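Tryptophan decarboxylase 1 (Oryza sativa subsp. japonica, PDB 6KHO) decarboxylates L-tryptophan to tryptamine and 5-hydroxy-L-tryptophan to serotonin, working as a pyridoxal 5'-phosphate-dependent homodimer in serotonin biosynthesis. Local coordinates at residues A[170-174]-A[175-179]; A[217-220]-A[221-224]; A[382-385]-A[386-389]. All coordinates share one frame; numbering follows the deposited sequence.

Contact 1: residues A[170-174]-A[175-179]; sequences VILGT and TSEAM. With PLP (pyridoxal-5'-phosphate), chain C.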
loop_
_atom_site.group_PDB
_atom_site.type_symbol
_atom_site.label_atom_id
_atom_site.label_comp_id
_atom_site.label_asym_id
_atom_site.label_seq_id
_atom_site.Cartn_x
_atom_site.Cartn_y
_atom_site.Cartn_z
ATOM N N VAL A 170 -4.551 2.966 -12.777
ATOM C CA VAL A 170 -4.757 2.976 -11.336
ATOM C C VAL A 170 -3.432 3.332 -10.676
ATOM O O VAL A 170 -2.365 2.919 -11.138
ATOM C CB VAL A 170 -5.299 1.620 -10.822
ATOM C CG1 VAL A 170 -4.318 0.475 -11.132
ATOM C CG2 VAL A 170 -5.596 1.691 -9.308
ATOM N N ILE A 171 -3.500 4.105 -9.598
ATOM C CA ILE A 171 -2.329 4.360 -8.772
ATOM C C ILE A 171 -2.273 3.278 -7.701
ATOM O O ILE A 171 -3.227 3.099 -6.936
ATOM C CB ILE A 171 -2.375 5.758 -8.138
ATOM C CG1 ILE A 171 -2.380 6.838 -9.228
ATOM C CG2 ILE A 171 -1.199 5.931 -7.187
ATOM C CD1 ILE A 171 -2.643 8.268 -8.645
ATOM N N LEU A 172 -1.163 2.553 -7.662
ATOM C CA LEU A 172 -0.896 1.519 -6.676
ATOM C C LEU A 172 0.295 1.943 -5.820
ATOM O O LEU A 172 0.974 2.932 -6.107
ATOM C CB LEU A 172 -0.616 0.168 -7.361
ATOM C CG LEU A 172 -1.714 -0.313 -8.315
ATOM C CD1 LEU A 172 -1.277 -1.525 -9.151
ATOM C CD2 LEU A 172 -2.986 -0.629 -7.538
ATOM N N GLY A 173 0.553 1.173 -4.761
ATOM C CA GLY A 173 1.696 1.469 -3.913
ATOM C C GLY A 173 3.026 1.101 -4.551
ATOM O O GLY A 173 4.011 1.830 -4.408
ATOM N N THR A 174 3.079 -0.021 -5.281
ATOM C CA THR A 174 4.356 -0.603 -5.677
ATOM C C THR A 174 4.279 -1.196 -7.076
ATOM O O THR A 174 3.213 -1.577 -7.562
ATOM C CB THR A 174 4.809 -1.735 -4.722
ATOM O OG1 THR A 174 3.816 -2.774 -4.706
ATOM C CG2 THR A 174 5.039 -1.214 -3.295
ATOM N N THR A 175 5.454 -1.329 -7.694
ATOM C CA THR A 175 5.543 -2.080 -8.943
ATOM C C THR A 175 5.153 -3.542 -8.731
ATOM O O THR A 175 4.532 -4.159 -9.605
ATOM C CB THR A 175 6.955 -1.953 -9.526
ATOM O OG1 THR A 175 7.167 -0.595 -9.928
ATOM C CG2 THR A 175 7.139 -2.853 -10.753
ATOM N N SER A 176 5.465 -4.104 -7.557
ATOM C CA SER A 176 5.108 -5.496 -7.304
ATOM C C SER A 176 3.604 -5.723 -7.424
ATOM O O SER A 176 3.177 -6.716 -8.023
ATOM C CB SER A 176 5.600 -5.940 -5.926
ATOM O OG SER A 176 7.005 -5.785 -5.819
ATOM N N GLU A 177 2.785 -4.827 -6.849
ATOM C CA GLU A 177 1.338 -4.981 -6.983
ATOM C C GLU A 177 0.895 -4.833 -8.434
ATOM O O GLU A 177 -0.030 -5.520 -8.878
ATOM C CB GLU A 177 0.583 -3.975 -6.101
ATOM C CG GLU A 177 -0.936 -4.311 -6.033
ATOM C CD GLU A 177 -1.707 -3.436 -5.067
ATOM O OE1 GLU A 177 -1.075 -2.580 -4.405
ATOM O OE2 GLU A 177 -2.948 -3.606 -4.969
ATOM N N ALA A 178 1.517 -3.917 -9.180
ATOM C CA ALA A 178 1.182 -3.772 -10.588
ATOM C C ALA A 178 1.534 -5.040 -11.365
ATOM O O ALA A 178 0.779 -5.473 -12.249
ATOM C CB ALA A 178 1.906 -2.552 -11.165
ATOM N N MET A 179 2.668 -5.656 -11.033
ATOM C CA MET A 179 3.012 -6.929 -11.645
ATOM C C MET A 179 2.027 -8.005 -11.235
ATOM O O MET A 179 1.592 -8.807 -12.070
ATOM C CB MET A 179 4.431 -7.334 -11.250
ATOM C CG MET A 179 5.496 -6.557 -11.973
ATOM S SD MET A 179 7.105 -6.786 -11.196
ATOM C CE MET A 179 8.147 -5.899 -12.353
HETATM N N1 PLP C . 11.379 -2.460 -10.968
HETATM C C2 PLP C . 12.316 -1.498 -11.289
HETATM C C2A PLP C . 12.895 -1.398 -12.666
HETATM C C3 PLP C . 12.741 -0.603 -10.320
HETATM O O3 PLP C . 13.669 0.351 -10.643
HETATM C C4 PLP C . 12.217 -0.661 -9.034
HETATM C C4A PLP C . 12.376 0.511 -8.109
HETATM C C5 PLP C . 11.277 -1.628 -8.711
HETATM C C6 PLP C . 10.861 -2.533 -9.685
HETATM C C5A PLP C . 10.753 -1.658 -7.290
HETATM O O4P PLP C . 9.608 -2.461 -7.125
HETATM P P PLP C . 8.568 -2.192 -5.906
HETATM O O1P PLP C . 9.303 -2.067 -4.600
HETATM O O2P PLP C . 7.602 -3.350 -5.895
HETATM O O3P PLP C . 7.805 -0.894 -6.106
HETATM O O HOH W 1 -1.727 -0.254 -3.574
HETATM O O HOH W 2 1.402 -2.006 -3.467
#
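Glu177 reaches back from the first turn of helix 175-194 to the end of strand 168-172 and lies across Leu172 at about a right angle. Its CB sits beside the capping hydroxyl, 3.7 Å from Thr174 OG1. With CG anti to the backbone N (chi1 -169°) and the chain extended beyond it, the side chain runs back toward the strand: CG passes Leu172 CD1, and the carboxyl carbon CD comes to 4.0 Å from Leu172 CD2. At the tip the two oxygens part company. OE1 accepts from two waters, one of which also takes the N-H of Gly173, while the other, 2.7 Å from Glu177 OE1, is hydrogen-bonded to Thr174 OG1 as well. OE2 is hydrogen-bonded to Val378 N of the same chain, so the carboxylate is gripped at both oxygens and its rotation is probably fixed. Thr174 is the N-cap: its OG1 accepts a nearly straight bond from Glu177 N (3.1 Å, 163°), and a weak bond from Ala178 N to Thr174 O begins the helical ladder. This strand-loop-helix unit presents the helix N-terminus to the phosphate of PLP, as in other fold-type I enzymes. Thr175 N donates to PLP O3P (2.9 Å) and Ser176 N to PLP O2P (2.8 Å); the positive end of the helix dipole would further stabilise the anion. Ser176 OG also lies near PLP O2P, though its exact place is less certain. Gly381 N of the second subunit adds another bond to the cofactor. Leu172 CD1 rests against Ala178, 3.6 Å from Ala178 CA and 3.9 Å from Ala178 CB.

Contact 2: residues A[217-220]-A[221-224]; sequences FFKA and CRLA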
loop_
_atom_site.group_PDB
_atom_site.type_symbol
_atom_site.label_atom_id
_atom_site.label_comp_id
_atom_site.label_asym_id
_atom_site.label_seq_id
_atom_site.Cartn_x
_atom_site.Cartn_y
_atom_site.Cartn_z
ATOM N N PHE A 217 9.580 -9.228 -9.630
ATOM C CA PHE A 217 8.732 -9.867 -10.641
ATOM C C PHE A 217 8.611 -11.357 -10.388
ATOM O O PHE A 217 7.511 -11.925 -10.420
ATOM C CB PHE A 217 9.284 -9.645 -12.046
ATOM C CG PHE A 217 8.582 -10.471 -13.097
ATOM C CD1 PHE A 217 7.255 -10.213 -13.423
ATOM C CD2 PHE A 217 9.228 -11.506 -13.736
ATOM C CE1 PHE A 217 6.591 -10.972 -14.374
ATOM C CE2 PHE A 217 8.563 -12.285 -14.704
ATOM C CZ PHE A 217 7.245 -12.009 -15.022
ATOM N N PHE A 218 9.746 -12.018 -10.164
ATOM C CA PHE A 218 9.718 -13.455 -9.942
ATOM C C PHE A 218 8.956 -13.798 -8.676
ATOM O O PHE A 218 8.264 -14.823 -8.627
ATOM C CB PHE A 218 11.153 -13.987 -9.919
ATOM C CG PHE A 218 11.928 -13.633 -11.165
ATOM C CD1 PHE A 218 11.699 -14.313 -12.349
ATOM C CD2 PHE A 218 12.833 -12.587 -11.167
ATOM C CE1 PHE A 218 12.384 -13.979 -13.517
ATOM C CE2 PHE A 218 13.523 -12.251 -12.323
ATOM C CZ PHE A 218 13.298 -12.950 -13.497
ATOM N N LYS A 219 9.028 -12.930 -7.664
ATOM C CA LYS A 219 8.255 -13.154 -6.450
ATOM C C LYS A 219 6.755 -13.020 -6.709
ATOM O O LYS A 219 5.962 -13.817 -6.197
ATOM C CB LYS A 219 8.712 -12.180 -5.362
ATOM C CG LYS A 219 7.871 -12.223 -4.100
ATOM C CD LYS A 219 8.452 -11.322 -3.010
ATOM C CE LYS A 219 7.403 -11.008 -1.958
ATOM N NZ LYS A 219 7.840 -9.895 -1.085
ATOM N N ALA A 220 6.351 -12.021 -7.501
ATOM C CA ALA A 220 4.941 -11.873 -7.858
ATOM C C ALA A 220 4.431 -13.098 -8.619
ATOM O O ALA A 220 3.294 -13.547 -8.409
ATOM C CB ALA A 220 4.751 -10.595 -8.680
ATOM N N CYS A 221 5.259 -13.649 -9.507
ATOM C CA CYS A 221 4.910 -14.896 -10.187
ATOM C C CYS A 221 4.592 -15.998 -9.184
ATOM O O CYS A 221 3.543 -16.651 -9.267
ATOM C CB CYS A 221 6.050 -15.321 -11.111
ATOM S SG CYS A 221 6.271 -14.245 -12.519
ATOM N N ARG A 222 5.473 -16.188 -8.196
ATOM C CA ARG A 222 5.237 -17.205 -7.173
ATOM C C ARG A 222 3.980 -16.902 -6.365
ATOM O O ARG A 222 3.206 -17.815 -6.047
ATOM C CB ARG A 222 6.469 -17.328 -6.271
ATOM C CG ARG A 222 7.738 -17.737 -7.068
ATOM C CD ARG A 222 8.984 -18.020 -6.199
ATOM N NE ARG A 222 9.045 -17.188 -4.996
ATOM C CZ ARG A 222 9.894 -16.178 -4.801
ATOM N NH1 ARG A 222 10.782 -15.853 -5.735
ATOM N NH2 ARG A 222 9.853 -15.489 -3.662
ATOM N N LEU A 223 3.749 -15.625 -6.037
ATOM C CA LEU A 223 2.533 -15.247 -5.319
ATOM C C LEU A 223 1.286 -15.689 -6.075
ATOM O O LEU A 223 0.347 -16.249 -5.489
ATOM C CB LEU A 223 2.499 -13.732 -5.105
ATOM C CG LEU A 223 3.375 -13.109 -4.005
ATOM C CD1 LEU A 223 3.192 -11.595 -3.977
ATOM C CD2 LEU A 223 3.059 -13.701 -2.638
ATOM N N ALA A 224 1.240 -15.400 -7.376
ATOM C CA ALA A 224 0.090 -15.728 -8.211
ATOM C C ALA A 224 -0.029 -17.221 -8.510
ATOM O O ALA A 224 -1.007 -17.632 -9.150
ATOM C CB ALA A 224 0.162 -14.941 -9.523
#
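Phe217 offers one face of its ring to Cys221, one turn further along helix 215-223. The sulfur stands over that face, displaced toward the rim: Cys221 SG is 3.8 Å from the Phe217 ring centroid, 21° off the normal, and its closest ring atom is Phe217 CZ at 3.5 Å. CG of Phe217 is anti to the backbone N (chi1 170°), which brings the far end of the ring under the sulfur although the side chain starts away from it. Phe217 O accepts from Cys221 N. Phe218 takes part mainly through its backbone: its carbonyl O accepts from Arg222 N and has Arg222 CG alongside at 3.3 Å, while its ring packs on Ile231 and Ser233 of strand 231-234. Lys219 O accepts from Leu223 N at 2.9 Å. The Lys219 side chain is crossed at about a right angle by Arg222, whose chain bends at chi3 (-33°) to lay one guanidinium face over Lys219 CA. Arg222 NH2 touches Lys219 CG at 3.8 Å, but the extended lysine carries NZ on to a hydrogen bond with Gln377 O of the second subunit. Ala220 O closes the series by accepting from Ala224 N at 3.0 Å. Four successive i to i+4 bonds form these last turns of the helix, and a Cys sulfur-aromatic contact lines one side of it, in the beta-alpha-beta unit 205-210, 215-223, 231-234 of the large PLP-binding domain.

Contact 3: residues A[382-385]-A[386-389]; sequences RRFR and GLKL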
loop_
_atom_site.group_PDB
_atom_site.type_symbol
_atom_site.label_atom_id
_atom_site.label_comp_id
_atom_site.label_asym_id
_atom_site.label_seq_id
_atom_site.Cartn_x
_atom_site.Cartn_y
_atom_site.Cartn_z
ATOM N N ARG A 382 -8.204 2.466 0.276
ATOM C CA ARG A 382 -7.081 3.113 -0.395
ATOM C C ARG A 382 -7.052 4.588 -0.019
ATOM O O ARG A 382 -8.106 5.204 0.162
ATOM C CB ARG A 382 -7.171 2.960 -1.926
ATOM C CG ARG A 382 -8.490 3.464 -2.548
ATOM C CD ARG A 382 -8.808 2.764 -3.880
ATOM N NE ARG A 382 -7.614 2.609 -4.703
ATOM C CZ ARG A 382 -7.099 3.578 -5.453
ATOM N NH1 ARG A 382 -7.694 4.767 -5.494
ATOM N NH2 ARG A 382 -6.004 3.357 -6.165
ATOM N N ARG A 383 -5.836 5.132 0.091
ATOM C CA ARG A 383 -5.569 6.547 0.309
ATOM C C ARG A 383 -5.866 7.360 -0.949
ATOM O O ARG A 383 -5.891 6.847 -2.067
ATOM C CB ARG A 383 -4.094 6.784 0.670
ATOM C CG ARG A 383 -3.699 6.423 2.081
ATOM C CD ARG A 383 -2.196 6.685 2.300
ATOM N NE ARG A 383 -1.820 8.058 1.959
ATOM C CZ ARG A 383 -1.878 9.082 2.796
ATOM N NH1 ARG A 383 -2.299 8.914 4.055
ATOM N NH2 ARG A 383 -1.504 10.282 2.374
ATOM N N PHE A 384 -6.047 8.663 -0.740
ATOM C CA PHE A 384 -6.183 9.661 -1.804
ATOM C C PHE A 384 -4.791 10.014 -2.348
ATOM O O PHE A 384 -4.250 11.096 -2.117
ATOM C CB PHE A 384 -6.910 10.873 -1.226
ATOM C CG PHE A 384 -7.308 11.926 -2.235
ATOM C CD1 PHE A 384 -7.049 11.777 -3.593
ATOM C CD2 PHE A 384 -7.938 13.081 -1.799
ATOM C CE1 PHE A 384 -7.420 12.760 -4.494
ATOM C CE2 PHE A 384 -8.313 14.070 -2.691
ATOM C CZ PHE A 384 -8.049 13.914 -4.036
ATOM N N ARG A 385 -4.197 9.059 -3.081
ATOM C CA ARG A 385 -2.862 9.265 -3.649
ATOM C C ARG A 385 -2.866 10.183 -4.853
ATOM O O ARG A 385 -1.816 10.729 -5.200
ATOM C CB ARG A 385 -2.222 7.946 -4.093
ATOM C CG ARG A 385 -2.062 6.926 -3.004
ATOM C CD ARG A 385 -1.003 5.855 -3.349
ATOM N NE ARG A 385 -0.493 5.412 -2.067
ATOM C CZ ARG A 385 -0.974 4.373 -1.399
ATOM N NH1 ARG A 385 -1.917 3.615 -1.959
ATOM N NH2 ARG A 385 -0.489 4.087 -0.185
ATOM N N GLY A 386 -4.010 10.338 -5.514
ATOM C CA GLY A 386 -4.062 11.216 -6.669
ATOM C C GLY A 386 -3.720 12.653 -6.336
ATOM O O GLY A 386 -3.210 13.378 -7.188
ATOM N N LEU A 387 -3.963 13.072 -5.089
ATOM C CA LEU A 387 -3.815 14.479 -4.741
ATOM C C LEU A 387 -2.367 14.938 -4.892
ATOM O O LEU A 387 -2.098 15.971 -5.521
ATOM C CB LEU A 387 -4.329 14.723 -3.319
ATOM C CG LEU A 387 -4.368 16.189 -2.877
ATOM C CD1 LEU A 387 -5.271 17.005 -3.797
ATOM C CD2 LEU A 387 -4.849 16.306 -1.437
ATOM N N LYS A 388 -1.415 14.186 -4.327
ATOM C CA LYS A 388 -0.030 14.648 -4.386
ATOM C C LYS A 388 0.498 14.631 -5.814
ATOM O O LYS A 388 1.258 15.524 -6.207
ATOM C CB LYS A 388 0.866 13.811 -3.469
ATOM C CG LYS A 388 1.004 12.344 -3.858
ATOM C CD LYS A 388 1.872 11.611 -2.843
ATOM C CE LYS A 388 1.675 10.102 -2.932
ATOM N NZ LYS A 388 2.522 9.389 -1.919
ATOM N N LEU A 389 0.092 13.636 -6.614
ATOM C CA LEU A 389 0.552 13.587 -8.001
ATOM C C LEU A 389 -0.001 14.763 -8.809
ATOM O O LEU A 389 0.732 15.391 -9.586
ATOM C CB LEU A 389 0.151 12.257 -8.639
ATOM C CG LEU A 389 0.717 12.032 -10.037
ATOM C CD1 LEU A 389 2.223 12.308 -10.076
ATOM C CD2 LEU A 389 0.384 10.607 -10.541
HETATM O O HOH W 3 -1.910 12.376 -1.843
#
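Phe384 and Leu387 meet in a CH-pi contact where an inverse gamma turn centred on Phe384 leads into helix 386-420. This is the tight side. Leu387 CB lies almost squarely above the ring, 3.8 Å from the Phe384 centroid and 10° off its normal, and Leu387 N approaches Phe384 CE1 to 3.5 Å. Phe384 CG is anti to the backbone N (chi1 -172°), which swings the ring toward the helix so that its face meets Leu387 CB. Phe384 also packs on Ala119, Met122 and Met138, and on Val88 of the second subunit; Leu387 on Met138 and on Leu84 of the second subunit. The other side is looser and polar. Arg385 and Lys388 have their charged ends apart, Arg385 NE being 5.0 Å from Lys388 NZ, and each turns to an acid: Arg385 NH2 makes a salt bridge with Asp337 of the second subunit, and Lys388 NZ one with Asp116 of its own chain. Such partners probably offset the like charges. Between the two, the contact is made by Arg385 O, which touches Lys388 CG. The turn itself is held by a weak bond from Arg385 N to Arg383 O. Where helix 386-420 starts, a water takes the place of a direct backbone bond between turn and helix: it donates to Phe384 O at 2.7 Å and accepts from Lys388 N at 3.1 Å.

Along the chain the contacts follow in series, 1, 2, 3, all within the pyridoxal-dependent decarboxylase domain. Contact 1 lies between the others, its centre 13 Å from each, whereas contacts 2 and 3 are 26 Å apart by centres, with nearest atoms about 16 Å apart. On one side, Met179 of helix 175-194 packs on Phe217 and Ala220 of helix 215-223. On the other, Ile171 of strand 168-172, an edge of the seven-stranded mixed sheet, packs on Arg385 and Gly386 at the start of helix 386-420. All three also touch the second subunit, which places the cofactor-binding helix start, like its two neighbours, at the dimer interface.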